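Local coordinates for hypothetical protein (PDB 4JM1) that is of unknown function but adopts a small alpha/beta fold resembling the prodomain of alpha-lytic protease and may be made as a lipoprotein, at residues A17-A31 / G55-F69. Numbering follows the deposited sequence. Where two conformers were deposited one is given.
Sequences AAVTDNGFLVIAIDA and GLKGVLIVDIKNAKF
I27 and L60 meet where strands 24-29 and 58-63 run parallel, I27 N giving a nearly linear 2.8 Å bond to L60 O. Four more backbone bonds, from L25 N to G58 O through I29 N to V62 O, flank it; I64 N to I29 O carries the ladder past the strand end, and K57 N bonds to G23 O ahead of it. These are the two parallel strands of a beta-alpha-beta unit with helix 38-50, at the middle of the mixed sheet. One face is tightly packed: L25 beside V59 and I27 beside I61 share it, and branched aliphatics suit it because they fill space without needing polar partners. I61 CG2 lies 3.7 Å from I29 CG1, and helix 38-50 lies against I27, V59 and I61. On the reverse face A28 is small enough for its CB to sit 3.6 Å from I64 CD1 and also in the plane of the F69 ring, at its edge, 3.7 Å from CZ; A18 CB approaches another part of that edge.

The K57 end is looser and near solvent: K57 sets its CB over the F24 ring centre, 13° off the normal, and its extended chain carries NZ to a weak bond with N22 O. The opposite end is a well-bonded polar edge, where exposed K65, bent at chi3 and chi4 (-68° and -56°), curls back to place NZ 2.9 Å from D30 OD1 and 2.8 Å from A31 O. D63 OD1 takes the same ammonium on its syn lone pair and, from above the carboxylate plane, K65 N, closing an Asx turn. With an alanine in place of D63, K65 would probably lose one of its two carboxylate mates, the turn its acceptor, and the lysine end would be freer to swing. Apolar side chains and backbone bonds thus join the strands, while one lysine shared by two aspartates probably offsets their mutual repulsion and ties together the segments just after them.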
ATOM      1  N   ALA A  17       0.331  -6.565  -0.662  1.00 10.87           N
ATOM      2  CA  ALA A  17       0.450  -5.432   0.252  1.00 10.95           C
ATOM      3  C   ALA A  17       1.235  -5.834   1.488  1.00 10.13           C
ATOM      4  O   ALA A  17       1.275  -7.010   1.861  1.00 12.46           O
ATOM      5  CB  ALA A  17      -0.951  -4.878   0.648  1.00 12.55           C
ATOM      6  N   ALA A  18       1.817  -4.840   2.153  1.00 11.46           N
ATOM      7  CA  ALA A  18       2.570  -5.075   3.378  1.00 11.90           C
ATOM      8  C   ALA A  18       2.734  -3.788   4.157  1.00 11.71           C
ATOM      9  O   ALA A  18       2.904  -2.723   3.570  1.00 13.63           O
ATOM     10  CB  ALA A  18       3.946  -5.650   3.076  1.00 13.96           C
ATOM     11  N   VAL A  19       2.688  -3.886   5.481  1.00 13.16           N
ATOM     12  CA  VAL A  19       3.136  -2.780   6.343  1.00 14.16           C
ATOM     13  C   VAL A  19       4.630  -2.924   6.569  1.00 14.61           C
ATOM     14  O   VAL A  19       5.149  -4.003   6.851  1.00 17.59           O
ATOM     15  CB  VAL A  19       2.350  -2.734   7.664  1.00 15.71           C
ATOM     16  CG1 VAL A  19       2.928  -1.700   8.668  1.00 19.03           C
ATOM     17  CG2 VAL A  19       0.871  -2.441   7.401  1.00 19.19           C
ATOM     18  N   THR A  20       5.328  -1.812   6.440  1.00 14.72           N
ATOM     19  CA  THR A  20       6.782  -1.807   6.551  1.00 14.69           C
ATOM     20  C   THR A  20       7.178  -1.282   7.934  1.00 14.36           C
ATOM     21  O   THR A  20       6.367  -0.671   8.670  1.00 16.30           O
ATOM     22  CB  THR A  20       7.399  -0.967   5.403  1.00 15.47           C
ATOM     23  OG1 THR A  20       6.843   0.357   5.397  1.00 16.42           O
ATOM     24  CG2 THR A  20       7.154  -1.624   4.042  1.00 15.34           C
ATOM     25  N   ASP A  21       8.439  -1.531   8.290  1.00 16.03           N
ATOM     26  CA  ASP A  21       8.904  -1.194   9.645  1.00 16.12           C
ATOM     27  C   ASP A  21       8.809   0.294   9.965  1.00 17.01           C
ATOM     28  O   ASP A  21       8.621   0.690  11.119  1.00 17.88           O
ATOM     29  CB  ASP A  21      10.355  -1.665   9.863  1.00 20.02           C
ATOM     30  CG  ASP A  21      10.491  -3.194   9.933  1.00 25.89           C
ATOM     31  OD1 ASP A  21       9.463  -3.917  10.085  1.00 26.84           O
ATOM     32  OD2 ASP A  21      11.649  -3.669   9.807  1.00 31.87           O
ATOM     33  N   ASN A  22       8.899   1.123   8.933  1.00 15.90           N
ATOM     34  CA  ASN A  22       8.825   2.566   9.112  1.00 16.44           C
ATOM     35  C   ASN A  22       7.398   3.102   9.139  1.00 16.44           C
ATOM     36  O   ASN A  22       7.201   4.316   9.159  1.00 18.33           O
ATOM     37  CB  ASN A  22       9.658   3.278   8.036  1.00 17.08           C
ATOM     38  CG  ASN A  22       9.115   3.086   6.628  1.00 16.07           C
ATOM     39  OD1 ASN A  22       8.114   2.411   6.423  1.00 16.31           O
ATOM     40  ND2 ASN A  22       9.813   3.654   5.640  1.00 16.67           N
ATOM     41  N   GLY A  23       6.404   2.198   9.151  1.00 16.09           N
ATOM     42  CA  GLY A  23       5.019   2.569   9.400  1.00 16.55           C
ATOM     43  C   GLY A  23       4.101   2.869   8.237  1.00 13.95           C
ATOM     44  O   GLY A  23       2.992   3.339   8.450  1.00 16.86           O
ATOM     45  N   PHE A  24       4.557   2.604   7.018  1.00 12.27           N
ATOM     46  CA  PHE A  24       3.709   2.791   5.845  1.00 11.37           C
ATOM     47  C   PHE A  24       3.053   1.481   5.429  1.00 12.29           C
ATOM     48  O   PHE A  24       3.623   0.397   5.577  1.00 15.41           O
ATOM     49  CB  PHE A  24       4.501   3.383   4.669  1.00 12.44           C
ATOM     50  CG  PHE A  24       4.922   4.817   4.887  1.00 11.49           C
ATOM     51  CD1 PHE A  24       6.116   5.119   5.500  1.00 13.61           C
ATOM     52  CD2 PHE A  24       4.121   5.850   4.496  1.00 12.82           C
ATOM     53  CE1 PHE A  24       6.509   6.444   5.716  1.00 15.16           C
ATOM     54  CE2 PHE A  24       4.500   7.184   4.703  1.00 15.69           C
ATOM     55  CZ  PHE A  24       5.693   7.475   5.295  1.00 14.92           C
ATOM     56  N   LEU A  25       1.866   1.612   4.862  1.00 11.92           N
ATOM     57  CA  LEU A  25       1.183   0.491   4.192  1.00 10.77           C
ATOM     58  C   LEU A  25       1.486   0.626   2.711  1.00 11.50           C
ATOM     59  O   LEU A  25       1.110   1.624   2.089  1.00 11.53           O
ATOM     60  CB  LEU A  25      -0.329   0.516   4.447  1.00 12.29           C
ATOM     61  CG  LEU A  25      -1.172  -0.501   3.672  1.00 13.60           C
ATOM     62  CD1 LEU A  25      -0.711  -1.935   3.892  1.00 15.71           C
ATOM     63  CD2 LEU A  25      -2.654  -0.319   4.064  1.00 14.21           C
ATOM     64  N   VAL A  26       2.191  -0.365   2.183  1.00 10.82           N
ATOM     65  CA  VAL A  26       2.609  -0.403   0.789  1.00 10.31           C
ATOM     66  C   VAL A  26       1.706  -1.373   0.024  1.00 10.36           C
ATOM     67  O   VAL A  26       1.516  -2.530   0.458  1.00 12.77           O
ATOM     68  CB  VAL A  26       4.066  -0.826   0.633  1.00 10.57           C
ATOM     69  CG1 VAL A  26       4.460  -0.860  -0.854  1.00 12.71           C
ATOM     70  CG2 VAL A  26       5.003   0.110   1.432  1.00 12.38           C
ATOM     71  N   ILE A  27       1.107  -0.859  -1.049  1.00 11.02           N
ATOM     72  CA  ILE A  27       0.150  -1.592  -1.849  1.00 11.06           C
ATOM     73  C   ILE A  27       0.636  -1.651  -3.295  1.00 10.66           C
ATOM     74  O   ILE A  27       0.864  -0.610  -3.917  1.00 11.49           O
ATOM     75  CB  ILE A  27      -1.250  -0.966  -1.724  1.00 11.53           C
ATOM     76  CG1 ILE A  27      -1.696  -1.003  -0.228  1.00 14.51           C
ATOM     77  CG2 ILE A  27      -2.245  -1.688  -2.615  1.00 12.90           C
ATOM     78  CD1 ILE A  27      -2.977  -0.297   0.112  1.00 15.62           C
ATOM     79  N   ALA A  28       0.761  -2.878  -3.810  1.00 11.10           N
ATOM     80  CA  ALA A  28       1.262  -3.126  -5.163  1.00 10.15           C
ATOM     81  C   ALA A  28       0.080  -3.437  -6.083  1.00 11.59           C
ATOM     82  O   ALA A  28      -0.708  -4.344  -5.807  1.00 12.47           O
ATOM     83  CB  ALA A  28       2.267  -4.278  -5.165  1.00 11.67           C
ATOM     84  N   ILE A  29      -0.009  -2.681  -7.176  1.00 12.12           N
ATOM     85  CA  ILE A  29      -1.054  -2.814  -8.183  1.00 12.19           C
ATOM     86  C   ILE A  29      -0.452  -3.082  -9.572  1.00 12.92           C
ATOM     87  O   ILE A  29       0.752  -2.864  -9.817  1.00 12.31           O
ATOM     88  CB  ILE A  29      -1.959  -1.533  -8.250  1.00 12.37           C
ATOM     89  CG1 ILE A  29      -1.136  -0.305  -8.667  1.00 11.93           C
ATOM     90  CG2 ILE A  29      -2.654  -1.307  -6.911  1.00 13.16           C
ATOM     91  CD1 ILE A  29      -1.992   0.850  -9.148  1.00 14.72           C
ATOM     92  N   ASP A  30      -1.294  -3.600 -10.474  1.00 14.82           N
ATOM     93  CA  ASP A  30      -0.873  -3.791 -11.856  1.00 16.78           C
ATOM     94  C   ASP A  30      -1.015  -2.463 -12.621  1.00 17.50           C
ATOM     95  O   ASP A  30      -1.982  -2.236 -13.353  1.00 19.63           O
ATOM     96  CB  ASP A  30      -1.686  -4.910 -12.512  1.00 19.71           C
ATOM     97  CG  ASP A  30      -1.122  -5.333 -13.856  1.00 26.89           C
ATOM     98  OD1 ASP A  30       0.044  -4.996 -14.184  1.00 24.33           O
ATOM     99  OD2 ASP A  30      -1.872  -6.020 -14.589  1.00 32.59           O
ATOM    100  N   ALA A  31      -0.048  -1.578 -12.424  1.00 15.18           N
ATOM    101  CA  ALA A  31      -0.142  -0.205 -12.899  1.00 16.02           C
ATOM    102  C   ALA A  31       0.178  -0.092 -14.385  1.00 15.86           C
ATOM    103  O   ALA A  31       1.112  -0.698 -14.873  1.00 20.04           O
ATOM    104  CB  ALA A  31       0.807   0.685 -12.108  1.00 15.52           C
ATOM    105  N   GLY A  55      -2.108   3.371  13.413  1.00 19.87           N
ATOM    106  CA  GLY A  55      -0.694   3.666  13.429  1.00 20.72           C
ATOM    107  C   GLY A  55      -0.038   3.874  12.082  1.00 18.76           C
ATOM    108  O   GLY A  55       1.198   3.939  12.017  1.00 21.54           O
ATOM    109  N   LEU A  56      -0.816   3.954  11.006  1.00 15.20           N
ATOM    110  CA  LEU A  56      -0.202   4.092   9.698  1.00 14.80           C
ATOM    111  C   LEU A  56       0.260   5.528   9.511  1.00 15.08           C
ATOM    112  O   LEU A  56      -0.480   6.461   9.767  1.00 18.13           O
ATOM    113  CB  LEU A  56      -1.174   3.746   8.587  1.00 14.06           C
ATOM    114  CG  LEU A  56      -1.645   2.305   8.536  1.00 15.27           C
ATOM    115  CD1 LEU A  56      -2.653   2.162   7.382  1.00 15.33           C
ATOM    116  CD2 LEU A  56      -0.483   1.357   8.377  1.00 17.24           C
ATOM    117  N   LYS A  57       1.476   5.686   9.019  1.00 14.14           N
ATOM    118  CA  LYS A  57       1.966   6.999   8.578  1.00 15.09           C
ATOM    119  C   LYS A  57       1.406   7.402   7.232  1.00 14.27           C
ATOM    120  O   LYS A  57       1.357   8.580   6.898  1.00 15.86           O
ATOM    121  CB  LYS A  57       3.488   6.999   8.518  1.00 16.79           C
ATOM    122  CG  LYS A  57       4.090   6.937   9.898  1.00 19.99           C
ATOM    123  CD  LYS A  57       5.568   7.138   9.849  1.00 21.97           C
ATOM    124  CE  LYS A  57       6.141   7.053  11.236  1.00 28.08           C
ATOM    125  NZ  LYS A  57       7.608   6.849  11.156  1.00 35.48           N
ATOM    126  N   GLY A  58       0.987   6.409   6.440  1.00 13.46           N
ATOM    127  CA  GLY A  58       0.457   6.712   5.138  1.00 11.87           C
ATOM    128  C   GLY A  58       0.346   5.435   4.332  1.00 11.56           C
ATOM    129  O   GLY A  58       0.658   4.359   4.836  1.00 12.47           O
ATOM    130  N   VAL A  59      -0.112   5.574   3.091  1.00 11.28           N
ATOM    131  CA  VAL A  59      -0.127   4.514   2.084  1.00 10.83           C
ATOM    132  C   VAL A  59       0.784   4.920   0.935  1.00 11.39           C
ATOM    133  O   VAL A  59       0.779   6.095   0.498  1.00 11.10           O
ATOM    134  CB  VAL A  59      -1.550   4.256   1.571  1.00 10.52           C
ATOM    135  CG1 VAL A  59      -1.564   3.486   0.215  1.00 11.09           C
ATOM    136  CG2 VAL A  59      -2.332   3.521   2.664  1.00 10.60           C
ATOM    137  N   LEU A  60       1.539   3.930   0.450  1.00  9.41           N
ATOM    138  CA  LEU A  60       2.399   4.060  -0.709  1.00  9.14           C
ATOM    139  C   LEU A  60       1.907   3.068  -1.747  1.00  9.82           C
ATOM    140  O   LEU A  60       1.707   1.893  -1.420  1.00 11.70           O
ATOM    141  CB  LEU A  60       3.884   3.804  -0.369  1.00  9.95           C
ATOM    142  CG  LEU A  60       4.392   4.619   0.818  1.00 10.40           C
ATOM    143  CD1 LEU A  60       5.784   4.087   1.217  1.00 11.62           C
ATOM    144  CD2 LEU A  60       4.389   6.135   0.530  1.00 11.53           C
ATOM    145  N   ILE A  61       1.746   3.525  -2.992  1.00 10.14           N
ATOM    146  CA  ILE A  61       1.428   2.652  -4.112  1.00  9.45           C
ATOM    147  C   ILE A  61       2.690   2.362  -4.907  1.00  9.36           C
ATOM    148  O   ILE A  61       3.469   3.265  -5.180  1.00 10.71           O
ATOM    149  CB  ILE A  61       0.352   3.257  -5.048  1.00  9.41           C
ATOM    150  CG1 ILE A  61      -0.871   3.745  -4.234  1.00 11.30           C
ATOM    151  CG2 ILE A  61      -0.030   2.237  -6.174  1.00 10.54           C
ATOM    152  CD1 ILE A  61      -1.710   2.680  -3.533  1.00 13.18           C
ATOM    153  N   VAL A  62       2.898   1.083  -5.207  1.00 10.01           N
ATOM    154  CA  VAL A  62       3.970   0.649  -6.071  1.00  9.59           C
ATOM    155  C   VAL A  62       3.407  -0.266  -7.180  1.00 10.84           C
ATOM    156  O   VAL A  62       2.265  -0.739  -7.103  1.00 11.47           O
ATOM    157  CB  VAL A  62       5.073  -0.131  -5.246  1.00 10.57           C
ATOM    158  CG1 VAL A  62       5.730   0.782  -4.174  1.00 10.75           C
ATOM    159  CG2 VAL A  62       4.557  -1.439  -4.652  1.00 11.54           C
ATOM    160  N   ASP A  63       4.206  -0.444  -8.242  1.00 11.24           N
ATOM    161  CA  ASP A  63       3.833  -1.337  -9.352  1.00 12.65           C
ATOM    162  C   ASP A  63       4.288  -2.742  -8.996  1.00 12.66           C
ATOM    163  O   ASP A  63       5.474  -2.967  -8.761  1.00 13.07           O
ATOM    164  CB  ASP A  63       4.473  -0.837 -10.644  1.00 13.69           C
ATOM    165  CG  ASP A  63       3.990  -1.574 -11.898  1.00 15.44           C
ATOM    166  OD1 ASP A  63       3.380  -2.667 -11.810  1.00 16.00           O
ATOM    167  OD2 ASP A  63       4.219  -1.015 -12.994  1.00 19.62           O
ATOM    168  N   ILE A  64       3.342  -3.689  -8.993  1.00 12.28           N
ATOM    169  CA  ILE A  64       3.655  -5.103  -8.773  1.00 13.05           C
ATOM    170  C   ILE A  64       4.755  -5.634  -9.727  1.00 14.36           C
ATOM    171  O   ILE A  64       5.512  -6.544  -9.374  1.00 15.63           O
ATOM    172  CB  ILE A  64       2.376  -5.982  -8.913  1.00 13.67           C
ATOM    173  CG1 ILE A  64       2.584  -7.399  -8.352  1.00 15.81           C
ATOM    174  CG2 ILE A  64       1.871  -6.041 -10.401  1.00 15.11           C
ATOM    175  CD1 ILE A  64       2.712  -7.466  -6.820  1.00 15.81           C
ATOM    176  N   LYS A  65       4.853  -5.028 -10.903  1.00 14.33           N
ATOM    177  CA  LYS A  65       5.806  -5.481 -11.913  1.00 16.14           C
ATOM    178  C   LYS A  65       7.241  -5.079 -11.629  1.00 17.63           C
ATOM    179  O   LYS A  65       8.163  -5.589 -12.287  1.00 22.02           O
ATOM    180  CB  LYS A  65       5.411  -4.978 -13.300  1.00 17.18           C
ATOM    181  CG  LYS A  65       4.062  -5.545 -13.797  1.00 20.02           C
ATOM    182  CD  LYS A  65       3.698  -5.075 -15.183  1.00 21.74           C
ATOM    183  CE  LYS A  65       3.381  -3.586 -15.263  1.00 20.92           C
ATOM    184  NZ  LYS A  65       2.271  -3.180 -14.303  1.00 19.94           N
ATOM    185  N   ASN A  66       7.479  -4.175 -10.685  1.00 19.66           N
ATOM    186  CA  ASN A  66       8.877  -3.881 -10.383  0.70 19.71           C
ATOM    187  C   ASN A  66       9.250  -3.758  -8.917  1.00 20.45           C
ATOM    188  O   ASN A  66      10.430  -3.763  -8.582  1.00 24.28           O
ATOM    189  CB  ASN A  66       9.351  -2.661 -11.161  0.70 19.42           C
ATOM    190  CG  ASN A  66       8.566  -1.433 -10.821  0.70 12.39           C
ATOM    191  OD1 ASN A  66       8.443  -1.083  -9.629  0.70 17.66           O
ATOM    192  ND2 ASN A  66       8.017  -0.781 -11.825  0.70 17.00           N
ATOM    193  N   ALA A  67       8.283  -3.773  -8.030  1.00 16.48           N
ATOM    194  CA  ALA A  67       8.536  -3.673  -6.614  1.00 15.84           C
ATOM    195  C   ALA A  67       9.135  -4.967  -6.070  1.00 14.25           C
ATOM    196  O   ALA A  67       8.754  -6.065  -6.512  1.00 17.73           O
ATOM    197  CB  ALA A  67       7.236  -3.354  -5.893  1.00 16.31           C
ATOM    198  N   LYS A  68      10.004  -4.839  -5.065  1.00 15.06           N
ATOM    199  CA  LYS A  68      10.567  -6.000  -4.369  1.00 16.54           C
ATOM    200  C   LYS A  68      10.202  -5.961  -2.903  1.00 15.68           C
ATOM    201  O   LYS A  68      10.678  -5.105  -2.163  1.00 16.47           O
ATOM    202  CB  LYS A  68      12.073  -6.040  -4.548  1.00 19.87           C
ATOM    203  CG  LYS A  68      12.515  -6.168  -6.004  1.00 27.90           C
ATOM    204  N   PHE A  69       9.343  -6.885  -2.488  1.00 15.54           N
ATOM    205  CA  PHE A  69       8.916  -6.983  -1.092  1.00 14.65           C
ATOM    206  C   PHE A  69       9.983  -7.771  -0.343  1.00 16.84           C
ATOM    207  O   PHE A  69      10.392  -8.866  -0.795  1.00 21.02           O
ATOM    208  CB  PHE A  69       7.569  -7.716  -0.981  1.00 15.46           C
ATOM    209  CG  PHE A  69       6.390  -6.877  -1.395  1.00 13.96           C
ATOM    210  CD1 PHE A  69       6.118  -6.652  -2.727  1.00 15.93           C
ATOM    211  CD2 PHE A  69       5.540  -6.331  -0.437  1.00 14.84           C
ATOM    212  CE1 PHE A  69       5.051  -5.849  -3.121  1.00 16.24           C
ATOM    213  CE2 PHE A  69       4.480  -5.515  -0.823  1.00 15.50           C
ATOM    214  CZ  PHE A  69       4.214  -5.314  -2.164  1.00 16.31           C
TER